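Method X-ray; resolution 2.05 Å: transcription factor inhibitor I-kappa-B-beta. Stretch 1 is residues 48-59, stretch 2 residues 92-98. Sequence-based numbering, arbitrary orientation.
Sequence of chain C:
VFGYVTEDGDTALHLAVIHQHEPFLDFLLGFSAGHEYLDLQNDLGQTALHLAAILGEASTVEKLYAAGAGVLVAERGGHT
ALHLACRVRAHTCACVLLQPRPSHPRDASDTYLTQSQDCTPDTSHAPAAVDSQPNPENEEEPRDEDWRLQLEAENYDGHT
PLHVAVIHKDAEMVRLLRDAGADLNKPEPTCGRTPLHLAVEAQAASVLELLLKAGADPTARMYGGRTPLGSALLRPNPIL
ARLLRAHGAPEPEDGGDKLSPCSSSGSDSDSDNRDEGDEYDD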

ATOM      1  N   ALA C  48     -10.076  -0.212 -17.612  1.00 17.80           N
ATOM      2  CA  ALA C  48      -9.773   0.957 -18.430  1.00 13.36           C
ATOM      3  C   ALA C  48      -9.768   2.202 -17.541  1.00 12.18           C
ATOM      4  O   ALA C  48      -8.987   3.133 -17.759  1.00 12.73           O
ATOM      5  N   LEU C  49     -10.646   2.211 -16.538  1.00 14.94           N
ATOM      6  CA  LEU C  49     -10.754   3.344 -15.614  1.00 13.70           C
ATOM      7  C   LEU C  49      -9.421   3.512 -14.897  1.00  8.86           C
ATOM      8  O   LEU C  49      -8.886   4.604 -14.826  1.00 18.13           O
ATOM      9  N   HIS C  50      -8.902   2.412 -14.357  1.00 15.43           N
ATOM     10  CA  HIS C  50      -7.626   2.418 -13.640  1.00 14.26           C
ATOM     11  C   HIS C  50      -6.544   3.046 -14.507  1.00 11.57           C
ATOM     12  O   HIS C  50      -5.753   3.874 -14.051  1.00  9.32           O
ATOM     13  N   LEU C  51      -6.498   2.626 -15.762  1.00 16.12           N
ATOM     14  CA  LEU C  51      -5.500   3.153 -16.680  1.00 15.01           C
ATOM     15  C   LEU C  51      -5.658   4.656 -16.864  1.00 13.91           C
ATOM     16  O   LEU C  51      -4.680   5.390 -16.838  1.00 15.83           O
ATOM     17  N   ALA C  52      -6.896   5.103 -17.046  1.00 10.37           N
ATOM     18  CA  ALA C  52      -7.189   6.512 -17.253  1.00 15.84           C
ATOM     19  C   ALA C  52      -6.770   7.318 -16.019  1.00 17.22           C
ATOM     20  O   ALA C  52      -6.227   8.424 -16.142  1.00 17.32           O
ATOM     21  N   ALA C  53      -7.014   6.751 -14.841  1.00 13.06           N
ATOM     22  CA  ALA C  53      -6.659   7.411 -13.586  1.00 14.72           C
ATOM     23  C   ALA C  53      -5.147   7.584 -13.443  1.00 12.52           C
ATOM     24  O   ALA C  53      -4.665   8.645 -13.043  1.00 16.45           O
ATOM     25  N   ILE C  54      -4.408   6.539 -13.775  1.00 17.18           N
ATOM     26  CA  ILE C  54      -2.961   6.570 -13.687  1.00 15.06           C
ATOM     27  C   ILE C  54      -2.414   7.629 -14.623  1.00 18.68           C
ATOM     28  O   ILE C  54      -1.478   8.348 -14.274  1.00 15.98           O
ATOM     29  N   LEU C  55      -3.004   7.727 -15.810  1.00 16.44           N
ATOM     30  CA  LEU C  55      -2.556   8.696 -16.801  1.00 18.47           C
ATOM     31  C   LEU C  55      -2.961  10.121 -16.437  1.00 21.53           C
ATOM     32  O   LEU C  55      -2.489  11.080 -17.053  1.00 21.68           O
ATOM     33  N   GLY C  56      -3.836  10.248 -15.441  1.00 21.86           N
ATOM     34  CA  GLY C  56      -4.289  11.558 -15.003  1.00 21.22           C
ATOM     35  C   GLY C  56      -5.120  12.290 -16.040  1.00 23.37           C
ATOM     36  O   GLY C  56      -5.063  13.517 -16.133  1.00 21.50           O
ATOM     37  N   GLU C  57      -5.899  11.548 -16.820  1.00 28.63           N
ATOM     38  CA  GLU C  57      -6.740  12.147 -17.859  1.00 26.86           C
ATOM     39  C   GLU C  57      -8.190  12.333 -17.381  1.00 24.29           C
ATOM     40  O   GLU C  57      -9.018  11.436 -17.526  1.00 20.93           O
ATOM     41  N   ALA C  58      -8.487  13.509 -16.829  1.00 21.59           N
ATOM     42  CA  ALA C  58      -9.816  13.814 -16.291  1.00 16.91           C
ATOM     43  C   ALA C  58     -10.936  13.653 -17.293  1.00 20.01           C
ATOM     44  O   ALA C  58     -12.044  13.233 -16.947  1.00 22.28           O
ATOM     45  N   SER C  59     -10.658  13.992 -18.544  1.00 18.69           N
ATOM     46  CA  SER C  59     -11.669  13.874 -19.572  1.00 20.23           C
ATOM     47  C   SER C  59     -11.968  12.399 -19.843  1.00 19.60           C
ATOM     48  O   SER C  59     -13.124  11.994 -19.964  1.00 21.68           O
ATOM     49  N   THR C  92      -7.729  16.454 -10.698  1.00 11.58           N
ATOM     50  CA  THR C  92      -8.928  16.595 -11.505  1.00 12.92           C
ATOM     51  C   THR C  92      -9.661  15.254 -11.686  1.00 12.78           C
ATOM     52  O   THR C  92     -10.889  15.205 -11.697  1.00 16.45           O
ATOM     53  N   CYS C  93      -8.914  14.163 -11.811  1.00 15.01           N
ATOM     54  CA  CYS C  93      -9.532  12.840 -11.953  1.00 10.30           C
ATOM     55  C   CYS C  93     -10.328  12.477 -10.697  1.00 14.58           C
ATOM     56  O   CYS C  93     -11.450  11.947 -10.778  1.00 10.09           O
ATOM     57  N   ALA C  94      -9.751  12.767  -9.534  1.00 13.30           N
ATOM     58  CA  ALA C  94     -10.411  12.456  -8.271  1.00 19.95           C
ATOM     59  C   ALA C  94     -11.718  13.229  -8.192  1.00 19.91           C
ATOM     60  O   ALA C  94     -12.722  12.727  -7.697  1.00 22.62           O
ATOM     61  N   CYS C  95     -11.675  14.462  -8.682  1.00 20.06           N
ATOM     62  CA  CYS C  95     -12.825  15.350  -8.682  1.00 22.77           C
ATOM     63  C   CYS C  95     -13.981  14.774  -9.525  1.00 21.06           C
ATOM     64  O   CYS C  95     -15.152  14.802  -9.121  1.00 17.15           O
ATOM     65  N   VAL C  96     -13.643  14.247 -10.696  1.00 19.37           N
ATOM     66  CA  VAL C  96     -14.633  13.631 -11.576  1.00 17.50           C
ATOM     67  C   VAL C  96     -15.289  12.447 -10.857  1.00 18.30           C
ATOM     68  O   VAL C  96     -16.504  12.257 -10.919  1.00 21.41           O
ATOM     69  N   LEU C  97     -14.476  11.647 -10.175  1.00 18.95           N
ATOM     70  CA  LEU C  97     -14.991  10.478  -9.476  1.00 18.17           C
ATOM     71  C   LEU C  97     -15.788  10.792  -8.219  1.00 17.89           C
ATOM     72  O   LEU C  97     -16.771  10.109  -7.922  1.00 14.09           O
ATOM     73  N   LEU C  98     -15.364  11.824  -7.494  1.00 16.84           N
ATOM     74  CA  LEU C  98     -15.994  12.213  -6.237  1.00 18.95           C
ATOM     75  C   LEU C  98     -17.326  12.978  -6.316  1.00 15.58           C
ATOM     76  O   LEU C  98     -17.476  14.041  -5.716  1.00 10.66           O
TER

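Stretch 2 is the last part of a helix, residues 92-97, followed by Leu98. It packs against the end of helix 48-55 and the start of the next helix at Ala58. The helix axes of 48-55 and 92-97 approach to 10.1 Å, with 140° between their N-to-C directions. No direct hydrogen bond crosses between the stretches. The contact is mainly apolar, with one water at its edge.

Thr92 points toward stretch 1. Its chi1 is p, and Thr92 OG1 lies 3.4 Å from CB of Ala58. Thr92 OG1 is also 2.7 Å from the oxygen of water 1, in a hydrogen bond whose direction is not decided. The same water accepts a hydrogen bond from the backbone N of Cys93, with 3.1 Å between Cys93 N and the oxygen of water 1. Water 1 donates a weak hydrogen bond to Gly56 O at 3.5 Å. Water 1 thus links the two stretches where they have no direct polar bond.

Cys93 is the centre of the contact and is buried. Its CA-to-CB bond runs sideways, but its chi1, m, places SG against the backbone turn that leaves helix 48-55. Cys93 SG is 3.4 Å from Gly56 C, 3.5 Å from Glu57 N and 3.5 Å from Ala58 N. Cys93 SG is also 4.4 Å from Ala58 CB, an apolar contact. The backbone here is close as well: the CA atoms of Cys93 and Ala58 are 4.5 Å apart. The turn is a Schellman motif. Gly56 has positive phi, which favours glycine, and Gly56 N bonds to Ala53 O at 3.0 Å while Glu57 N bonds to Ala52 O at 3.2 Å. These bonds hold the turn that SG packs on.

Ala94 and Cys95 make no contact with stretch 1. Cys95, with chi1 t, is exposed.

Val96 lies one turn after Thr92 and also points toward stretch 1. Its chi1 is t. Val96 CG2 reaches Ala58, 3.7 Å from Ala58 O and 4.2 Å from Ala58 CB. Ala58 points toward stretch 2, so its small methyl group meets Thr92, Cys93 and Val96 together.

Leu97 points toward stretch 1 with chi1 m and chi2 t. Leu97 CD2 is 4.3 Å from CD1 of Leu49. Leu49 starts out sideways, but its end comes nearer to stretch 2; both its chi angles lie between wells. Both leucines are buried, and their contact extends the apolar packing to the first turn of helix 48-55.

Leu98 has left helical geometry, and its side chain does not reach stretch 1.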

ATOM      1  CB  ALA C  48     -10.814   1.104 -19.529  1.00 19.01           C
ATOM      2  CB  LEU C  49     -11.852   3.094 -14.565  1.00  3.85           C
ATOM      3  CG  LEU C  49     -12.771   4.242 -14.130  1.00 13.24           C
ATOM      4  CD1 LEU C  49     -13.144   4.080 -12.650  1.00  7.34           C
ATOM      5  CD2 LEU C  49     -12.097   5.564 -14.366  1.00  9.36           C
ATOM      6  CB  HIS C  50      -7.182   0.993 -13.298  1.00  9.58           C
ATOM      7  CG  HIS C  50      -7.948   0.350 -12.186  1.00 20.99           C
ATOM      8  ND1 HIS C  50      -8.554  -0.884 -12.321  1.00 12.73           N
ATOM      9  CD2 HIS C  50      -8.138   0.722 -10.899  1.00 19.62           C
ATOM     10  CE1 HIS C  50      -9.079  -1.244 -11.164  1.00 20.90           C
ATOM     11  NE2 HIS C  50      -8.841  -0.287 -10.284  1.00 23.46           N
ATOM     12  CB  LEU C  51      -5.613   2.439 -18.034  1.00 16.04           C
ATOM     13  CG  LEU C  51      -5.233   0.960 -17.947  1.00 18.05           C
ATOM     14  CD1 LEU C  51      -5.507   0.254 -19.279  1.00 21.55           C
ATOM     15  CD2 LEU C  51      -3.772   0.848 -17.550  1.00 16.05           C
ATOM     16  CB  ALA C  52      -8.690   6.695 -17.526  1.00 17.54           C
ATOM     17  CB  ALA C  53      -7.203   6.619 -12.404  1.00  9.26           C
ATOM     18  CB  ILE C  54      -2.351   5.188 -14.051  1.00 22.15           C
ATOM     19  CG1 ILE C  54      -2.645   4.183 -12.932  1.00 17.67           C
ATOM     20  CG2 ILE C  54      -0.846   5.306 -14.267  1.00 13.00           C
ATOM     21  CD1 ILE C  54      -2.419   2.746 -13.330  1.00 13.74           C
ATOM     22  CB  LEU C  55      -3.114   8.338 -18.182  1.00 12.75           C
ATOM     23  CG  LEU C  55      -2.568   7.057 -18.829  1.00 18.39           C
ATOM     24  CD1 LEU C  55      -3.270   6.810 -20.182  1.00 11.60           C
ATOM     25  CD2 LEU C  55      -1.058   7.175 -19.011  1.00 10.49           C
ATOM     26  CB  GLU C  57      -6.701  11.258 -19.100  1.00 32.58           C
ATOM     27  CG  GLU C  57      -5.324  11.175 -19.737  1.00 34.11           C
ATOM     28  CD  GLU C  57      -5.272  10.208 -20.910  1.00 37.58           C
ATOM     29  OE1 GLU C  57      -4.381  10.368 -21.768  1.00 42.43           O
ATOM     30  OE2 GLU C  57      -6.112   9.281 -20.970  1.00 36.60           O
ATOM     31  CB  ALA C  58      -9.838  15.241 -15.704  1.00 13.68           C
ATOM     32  CB  SER C  59     -11.190  14.564 -20.847  1.00 25.78           C
ATOM     33  OG  SER C  59     -12.154  14.450 -21.865  1.00 31.07           O
ATOM     34  CB  THR C  92      -8.596  17.237 -12.875  1.00 15.63           C
ATOM     35  OG1 THR C  92      -7.533  16.518 -13.507  1.00 15.04           O
ATOM     36  CG2 THR C  92      -8.173  18.678 -12.688  1.00 15.80           C
ATOM     37  CB  CYS C  93      -8.461  11.786 -12.186  1.00 16.30           C
ATOM     38  SG  CYS C  93      -7.657  11.875 -13.804  1.00 19.05           S
ATOM     39  CB  ALA C  94      -9.505  12.838  -7.085  1.00 10.13           C
ATOM     40  CB  CYS C  95     -12.371  16.711  -9.203  1.00 23.88           C
ATOM     41  SG  CYS C  95     -13.559  18.005  -8.976  1.00 40.66           S
ATOM     42  CB  VAL C  96     -13.975  13.086 -12.870  1.00 20.27           C
ATOM     43  CG1 VAL C  96     -14.988  12.304 -13.666  1.00  7.97           C
ATOM     44  CG2 VAL C  96     -13.393  14.237 -13.696  1.00 17.06           C
ATOM     45  CB  LEU C  97     -13.850   9.529  -9.106  1.00 13.91           C
ATOM     46  CG  LEU C  97     -13.090   8.853 -10.253  1.00 16.48           C
ATOM     47  CD1 LEU C  97     -11.927   8.064  -9.679  1.00 13.23           C
ATOM     48  CD2 LEU C  97     -14.028   7.946 -11.054  1.00 12.78           C
ATOM     49  CB  LEU C  98     -14.980  13.013  -5.410  1.00 19.64           C
ATOM     50  CG  LEU C  98     -13.715  12.223  -5.040  1.00 18.32           C
ATOM     51  CD1 LEU C  98     -12.660  13.158  -4.479  1.00 24.82           C
ATOM     52  CD2 LEU C  98     -14.064  11.139  -4.043  1.00 20.16           C
TER
HETATM   53  O   HOH W   1      -6.023  14.367 -12.885  1.00 18.70           O